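Local coordinates for protein endo-arabinase (Bacteroides thetaiotaomicron, PDB 5C0P) that probably hydrolyses O-glycosyl bonds in L-arabinan as a metal-binding member of glycoside hydrolase family 43, at residues 42-47 against 51-56; 130-135 against 162-167; 262-267 against 272-277. All coordinates share one frame; numbering follows the deposited sequence.

From the N terminus the chain meets the three contacts in series, none nested in another and none crossing. Contact 1 closes the short turn of the hairpin 39-45/50-55, in the antiparallel sheet that also holds strands 30-34 and 60-68. Contact 2 spans a longer excursion of 26 residues, which includes strand 147-153 and helix 155-158, and lies across the chain's centre from the other two, its centre about 26 Å from that of contact 1. Contact 3 closes the hairpin 260-266/272-278 near the C terminus. Its centre is about 15 Å from that of contact 1, and Phe-265 and Ser-275 pack on Ile-31 of strand 30-34, so the last sheet rests against the first.

Contact 1. Residues 42-47 against 51-56; sequences LHFNNN and RVYKSK
Leu-42 faces Tyr-53 and Phe-44 faces Arg-51 as hydrogen-bonded pairs of an antiparallel beta hairpin, with His-43 and Val-52 forming the non-hydrogen-bonded pair between them. The strand axes approach to 4.6 Å, and their N-to-C directions make 153°. Both hydrogen-bonded pairs are doubly bridged; Leu-42 N to Tyr-53 O, at 2.8 Å, is nearly straight. In the family 43 fold this hairpin belongs to one sheet of the beta-propeller, and strand 60-68 continues the sheet beyond Val-52 and Lys-54.

On the face carrying His-43 and Val-52, the two side chains run side by side. Val-52 CG2 sits over the centre of the imidazole, 3.5 Å from the centroid of the His-43 ring, a CH-pi contact. Hydrogen bonds between His-43 ND1 and Ser-67 OG and between His-43 NE2 and Pro-115 O help fix the rotation of that ring.

The other face holds an aromatic and aliphatic cluster. Phe-44 takes chi1 62°, with CG between its own backbone N and carbonyl carbon, which swings the ring across toward the partner strand. There the phenyl edge meets the face of Tyr-53 in a T-shaped pair, the ring centroids 4.9 Å apart and CE1 over the centre of the Tyr-53 ring. Arg-51 CB lies over one face of the same phenyl, offset toward its rim, and CG touches Phe-44 CZ at 3.5 Å. The arginine chain then bends at chi2, 93°, carrying the guanidinium to a salt bridge between NH1 and Asp-63 and, at its other terminal nitrogen, to the turn. Arg-51 NH2 reaches Asn-46 OD1 at 3.0 Å, the oxygen lying in the guanidinium plane while the nitrogen stands above the plane of the amide.

Contact 2. Residues 130-135 against 162-167; sequences SGWMCL and EIYAQR
Trp-132 meets Tyr-164 through the rim of its six-membered ring, and no hydrogen bond crosses between 130-135 and 162-167. The aromatic contact is oblique: the six-membered ring of Trp-132 and the Tyr-164 ring have centroids 4.8 Å apart, with planes at 44°. From the tyrosine's side the approach is over a face, with Trp-132 CZ3 above the ring centre and 3.6 Å from Tyr-164 CZ. Trp-132 CH2 lies beside it, 3.7 Å from both Tyr-164 CZ and CE2, and the two side chains cross at about a right angle.

The polar bond runs within the second segment. Tyr-164 OH donates to Glu-162 OE1 at 2.6 Å, from above the carboxylate plane, which ties the phenol at its far end while the rim of the indole sits over its face. Arg-153 makes a cation-pi contact with the indole.

Trp-132 sits in the loop leading into strand 134-141, and Tyr-164 on strand 162-168, both strands in one sheet of the family 43 beta-propeller. Strand 147-153 pairs with both and supplies Phe-151, whose ring meets Tyr-164 at a shallow angle. Leu-181 of strand 178-184 also touches the tyrosine, while Glu-157 of helix 155-158 accepts a bond from Met-133 N.

Contact 3. Residues 262-267 against 272-277; sequences AMVFKD and LMISYH. With GOL (glycerol), chain I.
Strands 262-266 and 272-277 run antiparallel, their axes 4.5 Å apart at closest approach, with two doubly bridged pairs, Met-263 with Ser-275 and Phe-265 with Met-273; the shortest of these bonds is Met-273 N to Phe-265 O, 2.7 Å.

On the face bearing Phe-265, Met-273 CB lies over the phenyl, offset toward its rim and 3.5 Å from Phe-265 CZ, a CH-pi contact. The ring comes to lie there because Phe-265 has chi1 65°, which turns it over the neighbouring strand. Its edge points at Ser-275 CB, which also meets the selenium of Met-263 at 4.0 Å; both methionines are selenomethionine. Ser-275 OG is hydrogen-bonded to Pro-29 O, just before strand 30-34, whose Ile-31 touches Phe-265.

This hairpin is part of the last sheet of the family 43 beta-propeller, with strand 285-290 pairing on the far side of 272-278. On the same strand as Ala-262, one residue before it, His-261 joins Asp-84 in the magnesium ion site, and the side chain of Met-263 lies about 6 Å from the metal.

On the face of Val-264 and Ile-274, Val-264 CG1 meets Ile-274 CB. Ala-262 CB touches Ile-274 CD1 at 3.8 Å and Tyr-276 CB at 3.7 Å. Tyr-276 OH is hydrogen-bonded to Asp-257 OD2 and accepts a hydrogen bond from O3 of a glycerol, probably from the crystallisation liquor, at 3.1 Å.

Contact 1. Residues 42-47 against 51-56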
loop_
_atom_site.group_PDB
_atom_site.type_symbol
_atom_site.label_atom_id
_atom_site.label_comp_id
_atom_site.label_asym_id
_atom_site.label_seq_id
_atom_site.Cartn_x
_atom_site.Cartn_y
_atom_site.Cartn_z
ATOM N N LEU A 42 2.852 1.430 13.011
ATOM C CA LEU A 42 2.367 2.295 11.943
ATOM C C LEU A 42 3.504 3.214 11.517
ATOM O O LEU A 42 3.843 4.183 12.216
ATOM C CB LEU A 42 1.159 3.097 12.432
ATOM C CG LEU A 42 0.492 4.132 11.519
ATOM C CD1 LEU A 42 0.261 3.574 10.128
ATOM C CD2 LEU A 42 -0.835 4.580 12.128
ATOM N N HIS A 43 4.115 2.869 10.383
ATOM C CA HIS A 43 5.150 3.686 9.767
ATOM C C HIS A 43 4.469 4.650 8.809
ATOM O O HIS A 43 3.578 4.250 8.063
ATOM C CB HIS A 43 6.109 2.794 8.983
ATOM C CG HIS A 43 6.886 1.844 9.837
ATOM N ND1 HIS A 43 8.208 2.058 10.159
ATOM C CD2 HIS A 43 6.542 0.669 10.408
ATOM C CE1 HIS A 43 8.643 1.056 10.904
ATOM N NE2 HIS A 43 7.646 0.196 11.072
ATOM N N PHE A 44 4.891 5.910 8.808
ATOM C CA PHE A 44 4.223 6.895 7.965
ATOM C C PHE A 44 5.173 7.971 7.454
ATOM O O PHE A 44 6.232 8.213 8.040
ATOM C CB PHE A 44 3.005 7.505 8.687
ATOM C CG PHE A 44 3.344 8.252 9.962
ATOM C CD1 PHE A 44 3.478 7.578 11.169
ATOM C CD2 PHE A 44 3.489 9.635 9.950
ATOM C CE1 PHE A 44 3.778 8.269 12.337
ATOM C CE2 PHE A 44 3.786 10.336 11.113
ATOM C CZ PHE A 44 3.924 9.650 12.309
ATOM N N ASN A 45 4.801 8.585 6.333
ATOM C CA ASN A 45 5.534 9.717 5.791
ATOM C C ASN A 45 5.413 10.915 6.735
ATOM O O ASN A 45 4.311 11.422 6.969
ATOM C CB ASN A 45 4.979 10.076 4.408
ATOM C CG ASN A 45 5.698 11.254 3.770
ATOM O OD1 ASN A 45 6.736 11.701 4.252
ATOM N ND2 ASN A 45 5.142 11.761 2.673
ATOM N N ASN A 46 6.539 11.353 7.285
ATOM C CA ASN A 46 6.571 12.454 8.240
ATOM C C ASN A 46 7.379 13.614 7.648
ATOM O O ASN A 46 8.022 14.381 8.368
ATOM C CB ASN A 46 7.156 11.944 9.563
ATOM C CG ASN A 46 7.046 12.939 10.707
ATOM O OD1 ASN A 46 8.005 13.118 11.463
ATOM N ND2 ASN A 46 5.884 13.585 10.852
ATOM N N ASN A 47 7.305 13.722 6.319
ATOM C CA ASN A 47 7.978 14.758 5.524
ATOM C C ASN A 47 9.464 14.461 5.324
ATOM O O ASN A 47 10.297 14.830 6.155
ATOM C CB ASN A 47 7.763 16.169 6.084
ATOM C CG ASN A 47 8.140 17.252 5.092
ATOM O OD1 ASN A 47 8.716 16.977 4.038
ATOM N ND2 ASN A 47 7.826 18.499 5.430
ATOM N N ARG A 51 8.445 8.008 9.929
ATOM C CA ARG A 51 8.273 7.987 11.377
ATOM C C ARG A 51 7.522 6.709 11.724
ATOM O O ARG A 51 6.757 6.202 10.911
ATOM C CB ARG A 51 7.454 9.210 11.814
ATOM C CG ARG A 51 7.271 9.397 13.313
ATOM C CD ARG A 51 8.351 10.286 13.866
ATOM N NE ARG A 51 8.041 10.810 15.196
ATOM C CZ ARG A 51 7.779 12.089 15.445
ATOM N NH1 ARG A 51 7.514 12.485 16.684
ATOM N NH2 ARG A 51 7.787 12.974 14.455
ATOM N N VAL A 52 7.742 6.172 12.922
ATOM C CA VAL A 52 7.023 4.971 13.322
ATOM C C VAL A 52 6.377 5.133 14.696
ATOM O O VAL A 52 7.015 5.556 15.655
ATOM C CB VAL A 52 7.941 3.718 13.269
ATOM C CG1 VAL A 52 9.217 3.922 14.085
ATOM C CG2 VAL A 52 7.177 2.479 13.721
ATOM N N TYR A 53 5.086 4.823 14.762
ATOM C CA TYR A 53 4.372 4.764 16.029
ATOM C C TYR A 53 4.052 3.308 16.328
ATOM O O TYR A 53 3.942 2.496 15.415
ATOM C CB TYR A 53 3.069 5.560 15.954
ATOM C CG TYR A 53 3.207 7.078 15.992
ATOM C CD1 TYR A 53 4.451 7.714 16.021
ATOM C CD2 TYR A 53 2.076 7.876 16.030
ATOM C CE1 TYR A 53 4.546 9.117 16.074
ATOM C CE2 TYR A 53 2.166 9.261 16.081
ATOM C CZ TYR A 53 3.395 9.875 16.107
ATOM O OH TYR A 53 3.444 11.257 16.158
ATOM N N LYS A 54 3.885 2.989 17.606
ATOM C CA LYS A 54 3.689 1.613 18.047
ATOM C C LYS A 54 2.486 1.562 18.981
ATOM O O LYS A 54 2.202 2.536 19.673
ATOM C CB LYS A 54 4.937 1.153 18.800
ATOM C CG LYS A 54 4.953 -0.302 19.241
ATOM C CD LYS A 54 6.259 -0.624 19.982
ATOM C CE LYS A 54 6.291 -0.044 21.389
ATOM N NZ LYS A 54 7.576 -0.342 22.096
ATOM N N SER A 55 1.779 0.431 18.993
ATOM C CA SER A 55 0.567 0.300 19.808
ATOM C C SER A 55 0.356 -1.135 20.273
ATOM O O SER A 55 0.681 -2.075 19.547
ATOM C CB SER A 55 -0.658 0.740 19.012
ATOM O OG SER A 55 -1.832 0.684 19.811
ATOM N N LYS A 56 -0.187 -1.304 21.480
ATOM C CA LYS A 56 -0.570 -2.624 21.957
ATOM C C LYS A 56 -1.925 -3.053 21.409
ATOM O O LYS A 56 -2.210 -4.245 21.366
ATOM C CB LYS A 56 -0.651 -2.665 23.488
ATOM C CG LYS A 56 0.658 -2.460 24.228
ATOM C CD LYS A 56 0.374 -2.375 25.727
ATOM C CE LYS A 56 1.630 -2.301 26.579
ATOM N NZ LYS A 56 1.255 -2.302 28.028
#

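Contact 2. Residues 130-135 against 162-167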
loop_
_atom_site.group_PDB
_atom_site.type_symbol
_atom_site.label_atom_id
_atom_site.label_comp_id
_atom_site.label_asym_id
_atom_site.label_seq_id
_atom_site.Cartn_x
_atom_site.Cartn_y
_atom_site.Cartn_z
ATOM N N SER A 130 12.673 1.091 -14.129
ATOM C CA SER A 130 13.329 2.399 -14.164
ATOM C C SER A 130 12.798 3.332 -15.256
ATOM O O SER A 130 12.926 4.557 -15.155
ATOM C CB SER A 130 14.845 2.238 -14.301
ATOM O OG SER A 130 15.180 1.619 -15.531
ATOM N N GLY A 131 12.210 2.763 -16.303
ATOM C CA GLY A 131 11.693 3.574 -17.390
ATOM C C GLY A 131 10.267 4.058 -17.179
ATOM O O GLY A 131 9.715 4.747 -18.049
ATOM N N TRP A 132 9.679 3.712 -16.036
ATOM C CA TRP A 132 8.275 4.009 -15.769
ATOM C C TRP A 132 8.100 4.781 -14.476
ATOM O O TRP A 132 8.766 4.491 -13.485
ATOM C CB TRP A 132 7.490 2.712 -15.584
ATOM C CG TRP A 132 7.256 1.894 -16.800
ATOM C CD1 TRP A 132 7.631 2.181 -18.079
ATOM C CD2 TRP A 132 6.567 0.642 -16.850
ATOM N NE1 TRP A 132 7.221 1.173 -18.928
ATOM C CE2 TRP A 132 6.564 0.215 -18.192
ATOM C CE3 TRP A 132 5.955 -0.163 -15.890
ATOM C CZ2 TRP A 132 5.967 -0.981 -18.596
ATOM C CZ3 TRP A 132 5.363 -1.348 -16.289
ATOM C CH2 TRP A 132 5.379 -1.748 -17.622
HETATM N N MSE A 133 7.205 5.768 -14.490
HETATM C CA MSE A 133 6.775 6.430 -13.255
HETATM C C MSE A 133 5.850 5.493 -12.495
HETATM O O MSE A 133 4.716 5.242 -12.922
HETATM C CB MSE A 133 6.022 7.726 -13.549
HETATM C CG MSE A 133 6.667 8.604 -14.585
HETATM SE SE MSE A 133 6.755 10.457 -14.036
HETATM C CE MSE A 133 8.224 10.242 -12.768
ATOM N N CYS A 134 6.331 4.985 -11.367
ATOM C CA CYS A 134 5.576 4.001 -10.593
ATOM C C CYS A 134 5.455 4.371 -9.123
ATOM O O CYS A 134 6.287 5.097 -8.571
ATOM C CB CYS A 134 6.222 2.618 -10.674
ATOM S SG CYS A 134 6.414 1.969 -12.333
ATOM N N LEU A 135 4.411 3.859 -8.484
ATOM C CA LEU A 135 4.200 4.123 -7.070
ATOM C C LEU A 135 3.405 3.028 -6.392
ATOM O O LEU A 135 2.835 2.149 -7.052
ATOM C CB LEU A 135 3.530 5.487 -6.851
ATOM C CG LEU A 135 2.252 5.885 -7.591
ATOM C CD1 LEU A 135 1.005 5.236 -7.012
ATOM C CD2 LEU A 135 2.099 7.401 -7.567
ATOM N N GLU A 162 -2.701 2.434 -14.422
ATOM C CA GLU A 162 -2.485 1.007 -14.601
ATOM C C GLU A 162 -2.014 0.357 -13.303
ATOM O O GLU A 162 -1.320 0.976 -12.505
ATOM C CB GLU A 162 -1.446 0.786 -15.702
ATOM C CG GLU A 162 -1.936 1.243 -17.092
ATOM C CD GLU A 162 -0.861 1.230 -18.170
ATOM O OE1 GLU A 162 0.315 0.922 -17.871
ATOM O OE2 GLU A 162 -1.204 1.537 -19.337
ATOM N N ILE A 163 -2.399 -0.897 -13.099
ATOM C CA ILE A 163 -1.887 -1.688 -11.987
ATOM C C ILE A 163 -1.225 -2.952 -12.543
ATOM O O ILE A 163 -1.780 -3.617 -13.432
ATOM C CB ILE A 163 -3.005 -2.028 -10.970
ATOM C CG1 ILE A 163 -3.370 -0.762 -10.196
ATOM C CG2 ILE A 163 -2.550 -3.125 -10.008
ATOM C CD1 ILE A 163 -4.551 -0.907 -9.242
ATOM N N TYR A 164 -0.028 -3.248 -12.028
ATOM C CA TYR A 164 0.806 -4.368 -12.494
ATOM C C TYR A 164 1.126 -5.349 -11.383
ATOM O O TYR A 164 1.186 -4.967 -10.218
ATOM C CB TYR A 164 2.146 -3.871 -13.041
ATOM C CG TYR A 164 2.032 -3.178 -14.366
ATOM C CD1 TYR A 164 1.704 -1.834 -14.437
ATOM C CD2 TYR A 164 2.260 -3.868 -15.552
ATOM C CE1 TYR A 164 1.578 -1.202 -15.659
ATOM C CE2 TYR A 164 2.133 -3.242 -16.780
ATOM C CZ TYR A 164 1.802 -1.906 -16.825
ATOM O OH TYR A 164 1.682 -1.277 -18.047
ATOM N N ALA A 165 1.359 -6.604 -11.760
ATOM C CA ALA A 165 1.948 -7.586 -10.854
ATOM C C ALA A 165 3.237 -8.144 -11.453
ATOM O O ALA A 165 3.387 -8.224 -12.678
ATOM C CB ALA A 165 0.976 -8.715 -10.572
ATOM N N GLN A 166 4.158 -8.559 -10.586
ATOM C CA GLN A 166 5.415 -9.127 -11.049
ATOM C C GLN A 166 5.998 -9.985 -9.934
ATOM O O GLN A 166 5.999 -9.552 -8.785
ATOM C CB GLN A 166 6.388 -7.991 -11.384
ATOM C CG GLN A 166 7.612 -8.417 -12.175
ATOM C CD GLN A 166 8.440 -7.239 -12.618
ATOM O OE1 GLN A 166 8.230 -6.106 -12.172
ATOM N NE2 GLN A 166 9.402 -7.498 -13.493
ATOM N N ARG A 167 6.505 -11.175 -10.250
ATOM C CA ARG A 167 7.151 -11.973 -9.200
ATOM C C ARG A 167 8.425 -11.299 -8.707
ATOM O O ARG A 167 9.154 -10.663 -9.483
ATOM C CB ARG A 167 7.474 -13.396 -9.667
ATOM C CG ARG A 167 6.258 -14.324 -9.759
ATOM C CD ARG A 167 6.719 -15.780 -9.889
ATOM N NE ARG A 167 5.601 -16.728 -9.966
ATOM C CZ ARG A 167 4.901 -17.136 -8.909
ATOM N NH1 ARG A 167 5.204 -16.668 -7.699
ATOM N NH2 ARG A 167 3.894 -17.995 -9.060
#

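Contact 3. Residues 262-267 against 272-277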
loop_
_atom_site.group_PDB
_atom_site.type_symbol
_atom_site.label_atom_id
_atom_site.label_comp_id
_atom_site.label_asym_id
_atom_site.label_seq_id
_atom_site.Cartn_x
_atom_site.Cartn_y
_atom_site.Cartn_z
ATOM N N ALA A 262 -6.204 1.601 1.237
ATOM C CA ALA A 262 -6.562 0.633 2.263
ATOM C C ALA A 262 -5.718 -0.622 2.191
ATOM O O ALA A 262 -5.234 -1.014 1.123
ATOM C CB ALA A 262 -8.033 0.255 2.137
HETATM N N MSE A 263 -5.549 -1.254 3.346
HETATM C CA MSE A 263 -5.049 -2.617 3.411
HETATM C C MSE A 263 -5.864 -3.350 4.479
HETATM O O MSE A 263 -6.581 -2.725 5.278
HETATM C CB MSE A 263 -3.535 -2.655 3.693
HETATM C CG MSE A 263 -3.098 -1.821 4.899
HETATM SE SE MSE A 263 -3.328 -2.697 6.630
HETATM C CE MSE A 263 -2.005 -4.105 6.391
ATOM N N VAL A 264 -5.805 -4.673 4.468
ATOM C CA VAL A 264 -6.486 -5.465 5.481
ATOM C C VAL A 264 -5.488 -6.338 6.229
ATOM O O VAL A 264 -4.428 -6.712 5.702
ATOM C CB VAL A 264 -7.622 -6.334 4.888
ATOM C CG1 VAL A 264 -8.718 -5.449 4.281
ATOM C CG2 VAL A 264 -7.078 -7.287 3.848
ATOM N N PHE A 265 -5.826 -6.638 7.474
ATOM C CA PHE A 265 -4.978 -7.453 8.322
ATOM C C PHE A 265 -5.816 -8.127 9.387
ATOM O O PHE A 265 -6.927 -7.684 9.691
ATOM C CB PHE A 265 -3.904 -6.592 8.993
ATOM C CG PHE A 265 -4.451 -5.557 9.956
ATOM C CD1 PHE A 265 -4.545 -5.825 11.320
ATOM C CD2 PHE A 265 -4.850 -4.308 9.497
ATOM C CE1 PHE A 265 -5.042 -4.869 12.212
ATOM C CE2 PHE A 265 -5.355 -3.351 10.374
ATOM C CZ PHE A 265 -5.443 -3.622 11.730
ATOM N N LYS A 266 -5.276 -9.182 9.981
ATOM C CA LYS A 266 -5.915 -9.762 11.151
ATOM C C LYS A 266 -5.246 -9.233 12.397
ATOM O O LYS A 266 -4.009 -9.226 12.493
ATOM C CB LYS A 266 -5.870 -11.288 11.112
ATOM C CG LYS A 266 -6.796 -11.854 10.056
ATOM C CD LYS A 266 -6.767 -13.363 10.040
ATOM C CE LYS A 266 -7.897 -13.899 9.173
ATOM N NZ LYS A 266 -7.843 -15.381 9.049
ATOM N N ASP A 267 -6.057 -8.768 13.342
ATOM C CA ASP A 267 -5.517 -8.299 14.615
ATOM C C ASP A 267 -5.024 -9.480 15.456
ATOM O O ASP A 267 -5.087 -10.634 15.008
ATOM C CB ASP A 267 -6.494 -7.375 15.369
ATOM C CG ASP A 267 -7.698 -8.097 15.962
ATOM O OD1 ASP A 267 -7.751 -9.342 16.001
ATOM O OD2 ASP A 267 -8.608 -7.378 16.433
ATOM N N LEU A 272 -10.476 -9.850 11.276
ATOM C CA LEU A 272 -10.079 -9.122 10.073
ATOM C C LEU A 272 -10.452 -7.638 10.182
ATOM O O LEU A 272 -11.584 -7.284 10.565
ATOM C CB LEU A 272 -10.696 -9.763 8.824
ATOM C CG LEU A 272 -10.181 -9.308 7.462
ATOM C CD1 LEU A 272 -8.722 -9.724 7.254
ATOM C CD2 LEU A 272 -11.070 -9.866 6.344
HETATM N N MSE A 273 -9.477 -6.781 9.877
HETATM C CA MSE A 273 -9.633 -5.333 9.975
HETATM C C MSE A 273 -9.213 -4.675 8.671
HETATM O O MSE A 273 -8.370 -5.201 7.948
HETATM C CB MSE A 273 -8.726 -4.761 11.076
HETATM C CG MSE A 273 -8.783 -5.482 12.402
HETATM SE SE MSE A 273 -10.416 -5.088 13.357
HETATM C CE MSE A 273 -10.078 -3.221 13.697
ATOM N N ILE A 274 -9.776 -3.499 8.396
ATOM C CA ILE A 274 -9.295 -2.652 7.307
ATOM C C ILE A 274 -8.693 -1.378 7.902
ATOM O O ILE A 274 -9.157 -0.887 8.927
ATOM C CB ILE A 274 -10.418 -2.333 6.285
ATOM C CG1 ILE A 274 -9.858 -1.602 5.053
ATOM C CG2 ILE A 274 -11.537 -1.530 6.933
ATOM C CD1 ILE A 274 -10.842 -1.548 3.876
ATOM N N SER A 275 -7.635 -0.885 7.269
ATOM C CA SER A 275 -7.010 0.382 7.643
ATOM C C SER A 275 -6.873 1.258 6.402
ATOM O O SER A 275 -6.335 0.815 5.373
ATOM C CB SER A 275 -5.628 0.118 8.255
ATOM O OG SER A 275 -4.921 1.327 8.511
ATOM N N TYR A 276 -7.347 2.500 6.496
ATOM C CA TYR A 276 -7.248 3.456 5.392
ATOM C C TYR A 276 -7.320 4.857 5.961
ATOM O O TYR A 276 -7.567 5.015 7.143
ATOM C CB TYR A 276 -8.361 3.233 4.358
ATOM C CG TYR A 276 -9.786 3.473 4.817
ATOM C CD1 TYR A 276 -10.442 4.667 4.534
ATOM C CD2 TYR A 276 -10.493 2.478 5.477
ATOM C CE1 TYR A 276 -11.766 4.870 4.919
ATOM C CE2 TYR A 276 -11.816 2.669 5.868
ATOM C CZ TYR A 276 -12.437 3.867 5.591
ATOM O OH TYR A 276 -13.753 4.046 5.978
ATOM N N HIS A 277 -7.120 5.887 5.139
ATOM C CA HIS A 277 -7.286 7.240 5.669
ATOM C C HIS A 277 -8.546 7.882 5.127
ATOM O O HIS A 277 -8.983 7.562 4.025
ATOM C CB HIS A 277 -6.066 8.132 5.386
ATOM C CG HIS A 277 -5.955 8.571 3.957
ATOM N ND1 HIS A 277 -5.070 7.999 3.073
ATOM C CD2 HIS A 277 -6.633 9.512 3.255
ATOM C CE1 HIS A 277 -5.196 8.574 1.888
ATOM N NE2 HIS A 277 -6.149 9.492 1.974
HETATM C C1 GOL I . -15.521 -0.443 6.877
HETATM C C2 GOL I . -15.665 -0.473 5.359
HETATM O O2 GOL I . -15.025 -1.619 4.847
HETATM C C3 GOL I . -15.023 0.765 4.753
HETATM O O3 GOL I . -15.802 1.894 5.073
#